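Local coordinates for protein Exo-beta-1,3-glucanase (PDB 4PEY) that hydrolyses laminarin and laminarioligosaccharides as an exo-beta-1,3-glucanase of glycoside hydrolase family 55, releasing glucose and laminaribiose, at residues A[453-458]-A[492-497]; A[188-193]-A[526-531]; A[396-401]-A[432-437]; A[488-493]-A[521-526]. The protein carries 1 engineered substitution. All blocks are in the same frame, centred on the assembly; numbering follows the deposited sequence.

Interaction 1. Residues A[453-458]-A[492-497]; sequences IFYQNA and WGMGSY. Engineered in segment 453-458: A458 (natural residue Glu).
From Y455 with M494 to A458 with Y497 the two chains pair as parallel strands, their axes 4.4 Å apart and 7° from alignment. Five backbone hydrogen bonds join them, from F454 N to W492 O at one end to Y497 N and N457 O at the other. On the face of Y455 and M494, the methionine CE touches Y455 CB at 3.7 Å. Farther along that face S496 OG donates to N457 OD1 at 2.7 Å. The other amide atom, N457 ND2, bonds V435 O. On the opposite face the Y497 ring has N457 O over one side, 3.4 Å above its plane. The Q456 and Y497 side chains cross at about a right angle, but the amide plane is turned only 23° from the ring, with Q456 NE2 3.7 Å from Y497 CE2. Q456 OE1 accepts from Q130 NE2, and Q456 NE2 donates to E436 OE2. Y497 OH bonds Q174, and a water links it to Y455 O. The engineered A458 replaces the glutamate inferred to be the proton donor, so the strand ends at the active site. Strand 450-458 lies between strands 429-436 and 489-498, and strand 520-529 follows beyond, covering Y497 with L526 and V528.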
loop_
_atom_site.group_PDB
_atom_site.type_symbol
_atom_site.label_atom_id
_atom_site.label_comp_id
_atom_site.label_asym_id
_atom_site.label_seq_id
_atom_site.Cartn_x
_atom_site.Cartn_y
_atom_site.Cartn_z
ATOM N N ILE A 453 9.713 7.241 4.173
ATOM C CA ILE A 453 10.301 6.125 4.892
ATOM C C ILE A 453 9.837 4.859 4.184
ATOM O O ILE A 453 8.650 4.528 4.211
ATOM C CB ILE A 453 9.900 6.112 6.376
ATOM C CG1 ILE A 453 10.382 7.393 7.068
ATOM C CG2 ILE A 453 10.492 4.885 7.081
ATOM C CD1 ILE A 453 9.809 7.584 8.449
ATOM N N PHE A 454 10.804 4.205 3.533
ATOM C CA PHE A 454 10.659 3.053 2.630
ATOM C C PHE A 454 10.088 3.402 1.250
ATOM O O PHE A 454 8.955 3.874 1.118
ATOM C CB PHE A 454 9.807 1.923 3.224
ATOM C CG PHE A 454 9.742 0.714 2.318
ATOM C CD1 PHE A 454 10.676 -0.311 2.433
ATOM C CD2 PHE A 454 8.769 0.620 1.328
ATOM C CE1 PHE A 454 10.629 -1.415 1.585
ATOM C CE2 PHE A 454 8.725 -0.467 0.477
ATOM C CZ PHE A 454 9.647 -1.492 0.608
ATOM N N TYR A 455 10.873 3.109 0.220
ATOM C CA TYR A 455 10.417 3.228 -1.158
ATOM C C TYR A 455 10.807 1.985 -1.933
ATOM O O TYR A 455 11.948 1.519 -1.838
ATOM C CB TYR A 455 11.014 4.466 -1.834
ATOM C CG TYR A 455 10.559 4.695 -3.263
ATOM C CD1 TYR A 455 9.207 4.805 -3.570
ATOM C CD2 TYR A 455 11.483 4.829 -4.306
ATOM C CE1 TYR A 455 8.779 5.031 -4.868
ATOM C CE2 TYR A 455 11.066 5.068 -5.618
ATOM C CZ TYR A 455 9.712 5.171 -5.893
ATOM O OH TYR A 455 9.275 5.405 -7.182
ATOM N N GLN A 456 9.857 1.447 -2.693
ATOM C CA GLN A 456 10.144 0.362 -3.630
ATOM C C GLN A 456 9.639 0.740 -5.008
ATOM O O GLN A 456 8.457 1.065 -5.179
ATOM C CB GLN A 456 9.505 -0.960 -3.189
ATOM C CG GLN A 456 9.875 -2.157 -4.110
ATOM C CD GLN A 456 8.915 -2.357 -5.276
ATOM O OE1 GLN A 456 7.692 -2.382 -5.098
ATOM N NE2 GLN A 456 9.471 -2.497 -6.483
ATOM N N ASN A 457 10.542 0.708 -5.986
ATOM C CA ASN A 457 10.194 0.951 -7.372
ATOM C C ASN A 457 10.763 -0.120 -8.284
ATOM O O ASN A 457 11.818 -0.690 -7.998
ATOM C CB ASN A 457 10.711 2.316 -7.827
ATOM C CG ASN A 457 10.762 2.441 -9.338
ATOM O OD1 ASN A 457 11.785 2.152 -9.971
ATOM N ND2 ASN A 457 9.653 2.865 -9.931
ATOM N N ALA A 458 10.050 -0.404 -9.370
ATOM C CA ALA A 458 10.656 -1.054 -10.526
ATOM C C ALA A 458 10.310 -0.195 -11.720
ATOM O O ALA A 458 9.188 0.311 -11.816
ATOM C CB ALA A 458 10.160 -2.484 -10.710
ATOM N N TRP A 492 14.528 7.632 3.465
ATOM C CA TRP A 492 15.210 6.504 4.104
ATOM C C TRP A 492 14.796 5.168 3.485
ATOM O O TRP A 492 13.597 4.877 3.411
ATOM C CB TRP A 492 14.874 6.417 5.595
ATOM C CG TRP A 492 15.307 7.514 6.528
ATOM C CD1 TRP A 492 16.385 7.488 7.375
ATOM C CD2 TRP A 492 14.617 8.746 6.800
ATOM N NE1 TRP A 492 16.424 8.634 8.128
ATOM C CE2 TRP A 492 15.353 9.425 7.798
ATOM C CE3 TRP A 492 13.459 9.340 6.291
ATOM C CZ2 TRP A 492 14.970 10.674 8.293
ATOM C CZ3 TRP A 492 13.078 10.584 6.780
ATOM C CH2 TRP A 492 13.831 11.236 7.776
ATOM N N GLY A 493 15.769 4.336 3.102
ATOM C CA GLY A 493 15.492 2.951 2.734
ATOM C C GLY A 493 14.753 2.839 1.413
ATOM O O GLY A 493 13.574 2.460 1.371
ATOM N N MET A 494 15.449 3.150 0.323
ATOM C CA MET A 494 14.782 3.350 -0.961
ATOM C C MET A 494 15.487 2.611 -2.082
ATOM O O MET A 494 16.699 2.743 -2.246
ATOM C CB MET A 494 14.718 4.846 -1.290
ATOM C CG MET A 494 14.223 5.704 -0.128
ATOM S SD MET A 494 14.255 7.469 -0.459
ATOM C CE MET A 494 12.913 7.601 -1.589
ATOM N N GLY A 495 14.716 1.860 -2.866
ATOM C CA GLY A 495 15.277 1.069 -3.952
ATOM C C GLY A 495 14.512 1.170 -5.256
ATOM O O GLY A 495 13.276 1.238 -5.258
ATOM N N SER A 496 15.254 1.180 -6.362
ATOM C CA SER A 496 14.679 1.145 -7.706
ATOM C C SER A 496 15.311 0.003 -8.494
ATOM O O SER A 496 16.535 -0.116 -8.510
ATOM C CB SER A 496 14.907 2.479 -8.429
ATOM O OG SER A 496 14.481 2.418 -9.785
ATOM N N TYR A 497 14.489 -0.826 -9.140
ATOM C CA TYR A 497 14.984 -2.007 -9.863
ATOM C C TYR A 497 14.648 -1.894 -11.348
ATOM O O TYR A 497 13.607 -1.341 -11.704
ATOM C CB TYR A 497 14.389 -3.307 -9.298
ATOM C CG TYR A 497 14.230 -3.313 -7.794
ATOM C CD1 TYR A 497 15.228 -2.809 -6.959
ATOM C CD2 TYR A 497 13.078 -3.818 -7.204
ATOM C CE1 TYR A 497 15.072 -2.789 -5.583
ATOM C CE2 TYR A 497 12.911 -3.796 -5.833
ATOM C CZ TYR A 497 13.916 -3.294 -5.025
ATOM O OH TYR A 497 13.751 -3.282 -3.651
HETATM O O HOH W 1 12.998 -1.197 -1.909
#

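Interaction 2. Residues A[188-193]-A[526-531]; sequences GVWNMT and LVVSLG
W190 meets L526, V528 and L530 where two parts of a beta-helical fold face each other, one part holding strand 191-198 and the other strand 520-529. No hydrogen bond crosses, and the fit is one of shape. The L526 side chain is a forked bump set against W190 CB, W190 O and N191 CB, short of the indole ring. L526 CD1 reaches W190 CB at 3.9 Å. L526 CD2 lies 4.0 Å from N191 CB. Both methyls also touch W190 O. L526 CG takes the crowded position between its backbone N and carbonyl carbon (chi1 60°), and from there the fork reaches W190. An alanine at L526 would probably open a gap beside W190 CB and N191 CB, since both methyls that touch them would be gone. V528 presents its methyls over one face of the indole, offset toward the rim. L530 comes from farther along the chain and meets the far end of the six-membered ring. Y497 makes an edge-to-face contact with W190 and also touches L526 and V528. The packing lies beside the substrate site: W190 touches Q173, and L530 touches a bound glucose. The nearest carbon pair is W190 CH2 and L530 CD2, 3.6 Å apart.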
loop_
_atom_site.group_PDB
_atom_site.type_symbol
_atom_site.label_atom_id
_atom_site.label_comp_id
_atom_site.label_asym_id
_atom_site.label_seq_id
_atom_site.Cartn_x
_atom_site.Cartn_y
_atom_site.Cartn_z
ATOM N N GLY A 188 17.880 -9.858 6.097
ATOM C CA GLY A 188 17.555 -8.824 5.130
ATOM C C GLY A 188 18.155 -9.200 3.790
ATOM O O GLY A 188 19.224 -9.800 3.740
ATOM N N VAL A 189 17.468 -8.857 2.705
ATOM C CA VAL A 189 17.929 -9.198 1.362
ATOM C C VAL A 189 18.431 -7.936 0.650
ATOM O O VAL A 189 19.646 -7.751 0.537
ATOM C CB VAL A 189 16.816 -9.909 0.568
ATOM C CG1 VAL A 189 17.255 -10.199 -0.867
ATOM C CG2 VAL A 189 16.450 -11.208 1.285
ATOM N N TRP A 190 17.523 -7.058 0.212
ATOM C CA TRP A 190 17.947 -5.789 -0.404
ATOM C C TRP A 190 17.619 -4.548 0.429
ATOM O O TRP A 190 18.398 -3.592 0.439
ATOM C CB TRP A 190 17.318 -5.600 -1.789
ATOM C CG TRP A 190 17.694 -6.644 -2.806
ATOM C CD1 TRP A 190 18.738 -7.524 -2.752
ATOM C CD2 TRP A 190 16.985 -6.932 -4.012
ATOM N NE1 TRP A 190 18.729 -8.335 -3.864
ATOM C CE2 TRP A 190 17.665 -7.986 -4.657
ATOM C CE3 TRP A 190 15.854 -6.381 -4.621
ATOM C CZ2 TRP A 190 17.234 -8.520 -5.869
ATOM C CZ3 TRP A 190 15.430 -6.904 -5.825
ATOM C CH2 TRP A 190 16.120 -7.967 -6.439
ATOM N N ASN A 191 16.473 -4.546 1.111
ATOM C CA ASN A 191 16.028 -3.333 1.799
ATOM C C ASN A 191 14.953 -3.622 2.826
ATOM O O ASN A 191 13.767 -3.612 2.496
ATOM C CB ASN A 191 15.506 -2.304 0.785
ATOM C CG ASN A 191 14.867 -1.081 1.448
ATOM O OD1 ASN A 191 15.163 -0.751 2.595
ATOM N ND2 ASN A 191 13.965 -0.420 0.722
ATOM N N MET A 192 15.335 -3.902 4.047
ATOM C CA MET A 192 14.406 -4.025 5.140
ATOM C C MET A 192 14.423 -2.777 6.013
ATOM O O MET A 192 15.416 -2.453 6.616
ATOM C CB MET A 192 14.717 -5.268 5.990
ATOM C CG MET A 192 14.258 -6.622 5.458
ATOM S SD MET A 192 14.561 -6.993 3.690
ATOM C CE MET A 192 13.692 -8.550 3.535
ATOM N N THR A 193 13.320 -2.060 5.998
ATOM C CA THR A 193 13.212 -0.786 6.699
ATOM C C THR A 193 12.213 -0.884 7.863
ATOM O O THR A 193 11.162 -1.542 7.758
ATOM C CB THR A 193 12.803 0.348 5.714
ATOM O OG1 THR A 193 13.846 0.538 4.753
ATOM C CG2 THR A 193 12.545 1.673 6.432
ATOM N N LEU A 526 19.494 2.312 -3.052
ATOM C CA LEU A 526 20.041 1.241 -3.881
ATOM C C LEU A 526 19.332 1.149 -5.218
ATOM O O LEU A 526 18.149 1.499 -5.339
ATOM C CB LEU A 526 19.959 -0.088 -3.116
ATOM C CG LEU A 526 18.559 -0.549 -2.692
ATOM C CD1 LEU A 526 18.257 -2.009 -3.046
ATOM C CD2 LEU A 526 18.319 -0.225 -1.216
ATOM N N VAL A 527 20.073 0.702 -6.228
ATOM C CA VAL A 527 19.470 0.329 -7.504
ATOM C C VAL A 527 19.919 -1.084 -7.871
ATOM O O VAL A 527 20.997 -1.536 -7.475
ATOM C CB VAL A 527 19.811 1.329 -8.643
ATOM C CG1 VAL A 527 19.271 2.720 -8.309
ATOM C CG2 VAL A 527 21.321 1.373 -8.927
ATOM N N VAL A 528 19.070 -1.796 -8.603
ATOM C CA VAL A 528 19.335 -3.196 -8.913
ATOM C C VAL A 528 18.865 -3.513 -10.323
ATOM O O VAL A 528 17.721 -3.194 -10.679
ATOM C CB VAL A 528 18.611 -4.174 -7.941
ATOM C CG1 VAL A 528 19.168 -5.578 -8.111
ATOM C CG2 VAL A 528 18.712 -3.723 -6.480
ATOM N N SER A 529 19.740 -4.115 -11.129
ATOM C CA SER A 529 19.325 -4.689 -12.403
ATOM C C SER A 529 18.920 -6.134 -12.192
ATOM O O SER A 529 19.695 -6.918 -11.651
ATOM C CB SER A 529 20.451 -4.622 -13.442
ATOM O OG SER A 529 20.140 -5.411 -14.582
ATOM N N LEU A 530 17.720 -6.491 -12.636
ATOM C CA LEU A 530 17.247 -7.857 -12.469
ATOM C C LEU A 530 17.758 -8.722 -13.628
ATOM O O LEU A 530 17.271 -8.638 -14.763
ATOM C CB LEU A 530 15.712 -7.883 -12.367
ATOM C CG LEU A 530 15.129 -6.919 -11.315
ATOM C CD1 LEU A 530 13.609 -6.946 -11.315
ATOM C CD2 LEU A 530 15.690 -7.220 -9.917
ATOM N N GLY A 531 18.773 -9.531 -13.346
ATOM C CA GLY A 531 19.288 -10.469 -14.333
ATOM C C GLY A 531 19.964 -9.835 -15.541
ATOM O O GLY A 531 19.977 -10.413 -16.628
#

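Interaction 3. Residues A[396-401]-A[432-437]; sequences IDHTWV and GLFVEH. With BGC (beta-D-glucopyranose), chain B.
E436 takes an N-H from W400 and grips a bound glucose with both carboxylate oxygens. OE1 accepts from glucose O3 at 2.6 Å, and OE2 accepts from glucose O2, also at 2.6 Å. H437 NE2 donates to the same O3 at 2.8 Å. This hydroxyl is therefore held by two residues in sequence. W400 NE1 bonds E436 OE1 at 2.9 Å, with the oxygen close to the indole plane. The N-H reaches OE1 on the anti side, 33° out of the carboxylate plane. OE1 thus has two donors, which would tend to fix the rotation of the group. OE2 has a second donor in Q456 NE2. H437 ND1 bonds K459 O, which orients its ring. In the next shell W400 CD1 rests on F434 CB at 3.6 Å, the two side chains crossing at about a right angle. F434 CE1 meets H398 CD2 near the imidazole plane, the two rings 72° apart; H398 ND1 is held by D370. On the other face of the strands T399 CG2 presses on L433 CD1 at 3.5 Å, a tight contact. Four backbone hydrogen bonds keep strands 399-401 and 433-436 parallel, 6° apart in direction. G432 and H398 mark where both chains turn a corner. Such stacked parallel strands with corners are typical of a beta-helix, here carrying at its strand ends the substrate-binding site, where Q130, W402 and D405 also hydrogen-bond this glucose.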
loop_
_atom_site.group_PDB
_atom_site.type_symbol
_atom_site.label_atom_id
_atom_site.label_comp_id
_atom_site.label_asym_id
_atom_site.label_seq_id
_atom_site.Cartn_x
_atom_site.Cartn_y
_atom_site.Cartn_z
ATOM N N ILE A 396 0.716 9.620 3.570
ATOM C CA ILE A 396 0.506 8.506 2.659
ATOM C C ILE A 396 1.098 7.277 3.326
ATOM O O ILE A 396 2.318 7.106 3.344
ATOM C CB ILE A 396 1.176 8.736 1.290
ATOM C CG1 ILE A 396 0.801 10.109 0.727
ATOM C CG2 ILE A 396 0.807 7.618 0.320
ATOM C CD1 ILE A 396 -0.665 10.270 0.456
ATOM N N ASP A 397 0.245 6.447 3.912
ATOM C CA ASP A 397 0.712 5.320 4.716
ATOM C C ASP A 397 0.252 4.008 4.093
ATOM O O ASP A 397 -0.860 3.541 4.336
ATOM C CB ASP A 397 0.222 5.486 6.166
ATOM C CG ASP A 397 0.485 4.265 7.025
ATOM O OD1 ASP A 397 1.610 3.723 6.978
ATOM O OD2 ASP A 397 -0.440 3.853 7.759
ATOM N N HIS A 398 1.161 3.438 3.301
ATOM C CA HIS A 398 0.969 2.289 2.401
ATOM C C HIS A 398 0.149 2.589 1.156
ATOM O O HIS A 398 -1.087 2.639 1.178
ATOM C CB HIS A 398 0.344 1.084 3.097
ATOM C CG HIS A 398 0.522 -0.183 2.319
ATOM N ND1 HIS A 398 -0.356 -1.244 2.387
ATOM C CD2 HIS A 398 1.491 -0.544 1.442
ATOM C CE1 HIS A 398 0.074 -2.212 1.591
ATOM N NE2 HIS A 398 1.186 -1.812 1.006
ATOM N N THR A 399 0.865 2.790 0.057
ATOM C CA THR A 399 0.235 2.855 -1.248
ATOM C C THR A 399 1.025 1.983 -2.223
ATOM O O THR A 399 2.228 1.791 -2.060
ATOM C CB THR A 399 0.140 4.313 -1.767
ATOM O OG1 THR A 399 -0.651 4.344 -2.953
ATOM C CG2 THR A 399 1.500 4.884 -2.069
ATOM N N TRP A 400 0.317 1.407 -3.194
ATOM C CA TRP A 400 0.931 0.760 -4.348
ATOM C C TRP A 400 0.307 1.394 -5.561
ATOM O O TRP A 400 -0.896 1.239 -5.798
ATOM C CB TRP A 400 0.698 -0.753 -4.377
ATOM C CG TRP A 400 1.454 -1.524 -5.472
ATOM C CD1 TRP A 400 2.714 -1.273 -5.954
ATOM C CD2 TRP A 400 0.981 -2.684 -6.187
ATOM N NE1 TRP A 400 3.055 -2.215 -6.917
ATOM C CE2 TRP A 400 2.009 -3.089 -7.068
ATOM C CE3 TRP A 400 -0.205 -3.425 -6.150
ATOM C CZ2 TRP A 400 1.881 -4.201 -7.901
ATOM C CZ3 TRP A 400 -0.334 -4.531 -6.990
ATOM C CH2 TRP A 400 0.697 -4.895 -7.864
ATOM N N VAL A 401 1.127 2.111 -6.318
ATOM C CA VAL A 401 0.672 2.802 -7.509
ATOM C C VAL A 401 1.382 2.101 -8.659
ATOM O O VAL A 401 2.603 2.183 -8.784
ATOM C CB VAL A 401 0.988 4.316 -7.427
ATOM C CG1 VAL A 401 0.560 5.040 -8.693
ATOM C CG2 VAL A 401 0.307 4.912 -6.207
ATOM N N GLY A 432 5.966 3.629 3.574
ATOM C CA GLY A 432 5.595 2.448 2.808
ATOM C C GLY A 432 5.116 2.787 1.406
ATOM O O GLY A 432 3.969 2.513 1.044
ATOM N N LEU A 433 6.007 3.373 0.611
ATOM C CA LEU A 433 5.669 3.873 -0.715
ATOM C C LEU A 433 6.130 2.900 -1.807
ATOM O O LEU A 433 7.319 2.645 -1.939
ATOM C CB LEU A 433 6.307 5.249 -0.915
ATOM C CG LEU A 433 6.100 6.016 -2.221
ATOM C CD1 LEU A 433 4.641 6.363 -2.385
ATOM C CD2 LEU A 433 6.957 7.287 -2.218
ATOM N N PHE A 434 5.186 2.350 -2.568
ATOM C CA PHE A 434 5.490 1.379 -3.622
ATOM C C PHE A 434 4.952 1.938 -4.935
ATOM O O PHE A 434 3.738 2.098 -5.068
ATOM C CB PHE A 434 4.822 0.017 -3.363
ATOM C CG PHE A 434 5.205 -0.667 -2.065
ATOM C CD1 PHE A 434 4.737 -0.200 -0.844
ATOM C CD2 PHE A 434 5.955 -1.844 -2.085
ATOM C CE1 PHE A 434 5.055 -0.852 0.338
ATOM C CE2 PHE A 434 6.264 -2.519 -0.915
ATOM C CZ PHE A 434 5.810 -2.024 0.308
ATOM N N VAL A 435 5.818 2.247 -5.896
ATOM C CA VAL A 435 5.368 2.849 -7.158
ATOM C C VAL A 435 6.169 2.260 -8.310
ATOM O O VAL A 435 7.404 2.279 -8.263
ATOM C CB VAL A 435 5.527 4.397 -7.158
ATOM C CG1 VAL A 435 4.902 5.001 -8.422
ATOM C CG2 VAL A 435 4.895 5.016 -5.913
ATOM N N GLU A 436 5.488 1.739 -9.335
ATOM C CA GLU A 436 6.175 0.950 -10.377
ATOM C C GLU A 436 5.689 1.110 -11.811
ATOM O O GLU A 436 4.479 1.175 -12.065
ATOM C CB GLU A 436 6.079 -0.544 -10.070
ATOM C CG GLU A 436 6.471 -0.983 -8.675
ATOM C CD GLU A 436 6.433 -2.483 -8.582
ATOM O OE1 GLU A 436 5.307 -3.035 -8.546
ATOM O OE2 GLU A 436 7.522 -3.109 -8.616
ATOM N N HIS A 437 6.668 1.142 -12.723
ATOM C CA HIS A 437 6.536 0.887 -14.163
ATOM C C HIS A 437 6.029 2.059 -15.011
ATOM O O HIS A 437 5.687 1.860 -16.177
ATOM C CB HIS A 437 5.636 -0.334 -14.433
ATOM C CG HIS A 437 6.018 -1.566 -13.670
ATOM N ND1 HIS A 437 7.302 -2.075 -13.646
ATOM C CD2 HIS A 437 5.270 -2.399 -12.903
ATOM C CE1 HIS A 437 7.329 -3.160 -12.892
ATOM N NE2 HIS A 437 6.111 -3.375 -12.425
HETATM C C2 BGC B . 7.276 -6.397 -9.794
HETATM C C3 BGC B . 5.761 -6.347 -9.960
HETATM C C4 BGC B . 5.339 -7.258 -11.101
HETATM C C5 BGC B . 5.849 -8.667 -10.844
HETATM C C6 BGC B . 5.412 -9.614 -11.952
HETATM C C1 BGC B . 7.807 -7.833 -9.777
HETATM O O2 BGC B . 7.639 -5.720 -8.599
HETATM O O3 BGC B . 5.356 -5.026 -10.250
HETATM O O4 BGC B . 3.938 -7.256 -11.247
HETATM O O5 BGC B . 7.256 -8.621 -10.817
HETATM O O6 BGC B . 6.117 -9.308 -13.133
#

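Interaction 4. Residues A[488-493]-A[521-526]; sequences THEGWG and KFHDLL
E490 reaches across to both K521 and H523. Its CB lies 3.9 Å from K521 O. CG is anti to the backbone N (chi1 -162°) and lies over one face of the W492 indole, toward the rim. From there the chain runs extended, alongside K521. CD brings the carboxylate between lysine and histidine. OE2 uses its anti lone pair to accept from H523 NE2 at 2.7 Å, near the imidazole plane. The same oxygen forms a long salt bridge with K521 NZ at 3.7 Å. OE1 takes a water at 2.8 Å that also accepts from K521 NZ. The carboxylate could thus stabilise positive charge on the histidine. An alanine at E490 would probably leave H523 NE2 and K521 NZ without their carboxylate mate and the imidazole freer to turn. The H523 ring also makes an offset stack on the five-membered ring of W492, with H523 CD2 3.2 Å from W492 NE1. On the reverse face F522 CD2 lies 3.9 Å from G491 CA, where a CB would clash. Four backbone hydrogen bonds pair the strands in parallel. Strand 489-498 lies between strands 450-458 and 520-529. F522 and H489 pack against strand 480-482, and strand 555-560 runs antiparallel to strand 520-529.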
loop_
_atom_site.group_PDB
_atom_site.type_symbol
_atom_site.label_atom_id
_atom_site.label_comp_id
_atom_site.label_asym_id
_atom_site.label_seq_id
_atom_site.Cartn_x
_atom_site.Cartn_y
_atom_site.Cartn_z
ATOM N N THR A 488 14.347 21.414 1.251
ATOM C CA THR A 488 14.372 20.431 2.328
ATOM C C THR A 488 13.619 19.165 1.933
ATOM O O THR A 488 12.494 19.238 1.445
ATOM C CB THR A 488 13.762 21.011 3.629
ATOM O OG1 THR A 488 14.378 22.270 3.927
ATOM C CG2 THR A 488 13.971 20.063 4.800
ATOM N N HIS A 489 14.245 18.013 2.149
ATOM C CA HIS A 489 13.650 16.718 1.840
ATOM C C HIS A 489 14.451 15.648 2.552
ATOM O O HIS A 489 15.647 15.808 2.736
ATOM C CB HIS A 489 13.645 16.434 0.328
ATOM C CG HIS A 489 12.807 15.251 -0.055
ATOM N ND1 HIS A 489 11.462 15.359 -0.329
ATOM C CD2 HIS A 489 13.119 13.940 -0.188
ATOM C CE1 HIS A 489 10.977 14.160 -0.615
ATOM N NE2 HIS A 489 11.962 13.282 -0.545
ATOM N N GLU A 490 13.816 14.552 2.941
ATOM C CA GLU A 490 14.588 13.455 3.510
ATOM C C GLU A 490 13.933 12.113 3.215
ATOM O O GLU A 490 12.720 11.952 3.363
ATOM C CB GLU A 490 14.780 13.660 5.019
ATOM C CG GLU A 490 15.912 12.833 5.610
ATOM C CD GLU A 490 16.390 13.351 6.958
ATOM O OE1 GLU A 490 15.694 14.199 7.570
ATOM O OE2 GLU A 490 17.467 12.897 7.409
ATOM N N GLY A 491 14.743 11.157 2.770
ATOM C CA GLY A 491 14.257 9.818 2.483
ATOM C C GLY A 491 15.148 8.745 3.076
ATOM O O GLY A 491 16.368 8.921 3.177
ATOM N N TRP A 492 14.528 7.632 3.465
ATOM C CA TRP A 492 15.210 6.504 4.104
ATOM C C TRP A 492 14.796 5.168 3.485
ATOM O O TRP A 492 13.597 4.877 3.411
ATOM C CB TRP A 492 14.874 6.417 5.595
ATOM C CG TRP A 492 15.307 7.514 6.528
ATOM C CD1 TRP A 492 16.385 7.488 7.375
ATOM C CD2 TRP A 492 14.617 8.746 6.800
ATOM N NE1 TRP A 492 16.424 8.634 8.128
ATOM C CE2 TRP A 492 15.353 9.425 7.798
ATOM C CE3 TRP A 492 13.459 9.340 6.291
ATOM C CZ2 TRP A 492 14.970 10.674 8.293
ATOM C CZ3 TRP A 492 13.078 10.584 6.780
ATOM C CH2 TRP A 492 13.831 11.236 7.776
ATOM N N GLY A 493 15.769 4.336 3.102
ATOM C CA GLY A 493 15.492 2.951 2.734
ATOM C C GLY A 493 14.753 2.839 1.413
ATOM O O GLY A 493 13.574 2.460 1.371
ATOM N N LYS A 521 18.371 15.292 1.918
ATOM C CA LYS A 521 19.188 14.185 2.404
ATOM C C LYS A 521 18.564 12.832 2.132
ATOM O O LYS A 521 17.347 12.670 2.242
ATOM C CB LYS A 521 19.433 14.332 3.916
ATOM C CG LYS A 521 20.148 15.616 4.289
ATOM C CD LYS A 521 20.591 15.646 5.745
ATOM C CE LYS A 521 19.442 15.452 6.693
ATOM N NZ LYS A 521 19.911 15.656 8.094
ATOM N N PHE A 522 19.406 11.860 1.785
ATOM C CA PHE A 522 18.951 10.478 1.631
ATOM C C PHE A 522 19.802 9.509 2.426
ATOM O O PHE A 522 21.010 9.716 2.612
ATOM C CB PHE A 522 18.936 10.060 0.152
ATOM C CG PHE A 522 17.890 10.767 -0.650
ATOM C CD1 PHE A 522 18.219 11.872 -1.418
ATOM C CD2 PHE A 522 16.566 10.356 -0.601
ATOM C CE1 PHE A 522 17.245 12.545 -2.139
ATOM C CE2 PHE A 522 15.587 11.027 -1.317
ATOM C CZ PHE A 522 15.928 12.113 -2.096
ATOM N N HIS A 523 19.151 8.453 2.890
ATOM C CA HIS A 523 19.809 7.418 3.663
ATOM C C HIS A 523 19.459 6.066 3.090
ATOM O O HIS A 523 18.282 5.752 2.946
ATOM C CB HIS A 523 19.384 7.485 5.131
ATOM C CG HIS A 523 19.405 8.868 5.697
ATOM N ND1 HIS A 523 20.558 9.459 6.170
ATOM C CD2 HIS A 523 18.417 9.780 5.860
ATOM C CE1 HIS A 523 20.277 10.677 6.600
ATOM N NE2 HIS A 523 18.985 10.894 6.431
ATOM N N ASP A 524 20.485 5.280 2.769
ATOM C CA ASP A 524 20.324 3.897 2.328
ATOM C C ASP A 524 19.534 3.805 1.016
ATOM O O ASP A 524 18.382 3.363 0.984
ATOM C CB ASP A 524 19.657 3.049 3.427
ATOM C CG ASP A 524 20.417 3.078 4.744
ATOM O OD1 ASP A 524 21.548 3.597 4.772
ATOM O OD2 ASP A 524 19.884 2.564 5.760
ATOM N N LEU A 525 20.189 4.223 -0.064
ATOM C CA LEU A 525 19.663 4.111 -1.424
ATOM C C LEU A 525 20.257 2.905 -2.140
ATOM O O LEU A 525 21.409 2.533 -1.895
ATOM C CB LEU A 525 19.992 5.363 -2.236
ATOM C CG LEU A 525 19.486 6.707 -1.720
ATOM C CD1 LEU A 525 19.925 7.822 -2.656
ATOM C CD2 LEU A 525 17.975 6.681 -1.571
ATOM N N LEU A 526 19.494 2.312 -3.052
ATOM C CA LEU A 526 20.041 1.241 -3.881
ATOM C C LEU A 526 19.332 1.149 -5.218
ATOM O O LEU A 526 18.149 1.499 -5.339
ATOM C CB LEU A 526 19.959 -0.088 -3.116
ATOM C CG LEU A 526 18.559 -0.549 -2.692
ATOM C CD1 LEU A 526 18.257 -2.009 -3.046
ATOM C CD2 LEU A 526 18.319 -0.225 -1.216
HETATM O O HOH W 2 17.312 15.751 9.224
#

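Interactions 1, 3 and 4 are parallel strand pairs of one series of coils, in which 429-436, 450-458, 489-498 and 520-529 are successive neighbours. Interaction 1 shares W492 and G493 with interaction 4, on either side of a corner. Interaction 2 shares L526 with interaction 4 but spans two parts of the chain over 300 residues apart. Interactions 1, 2 and 3 are buried; interaction 4 is partly exposed, away from the annotated sites. Chemistry follows place: charged and aromatic groups in interaction 4, apolar packing in interaction 2, sugar-binding polar groups in interaction 3, and backbone bonds with a buried Ser-Asn pair and amide-ring packing in interaction 1. A probable H437 N to A458 O bond joins interactions 3 and 1.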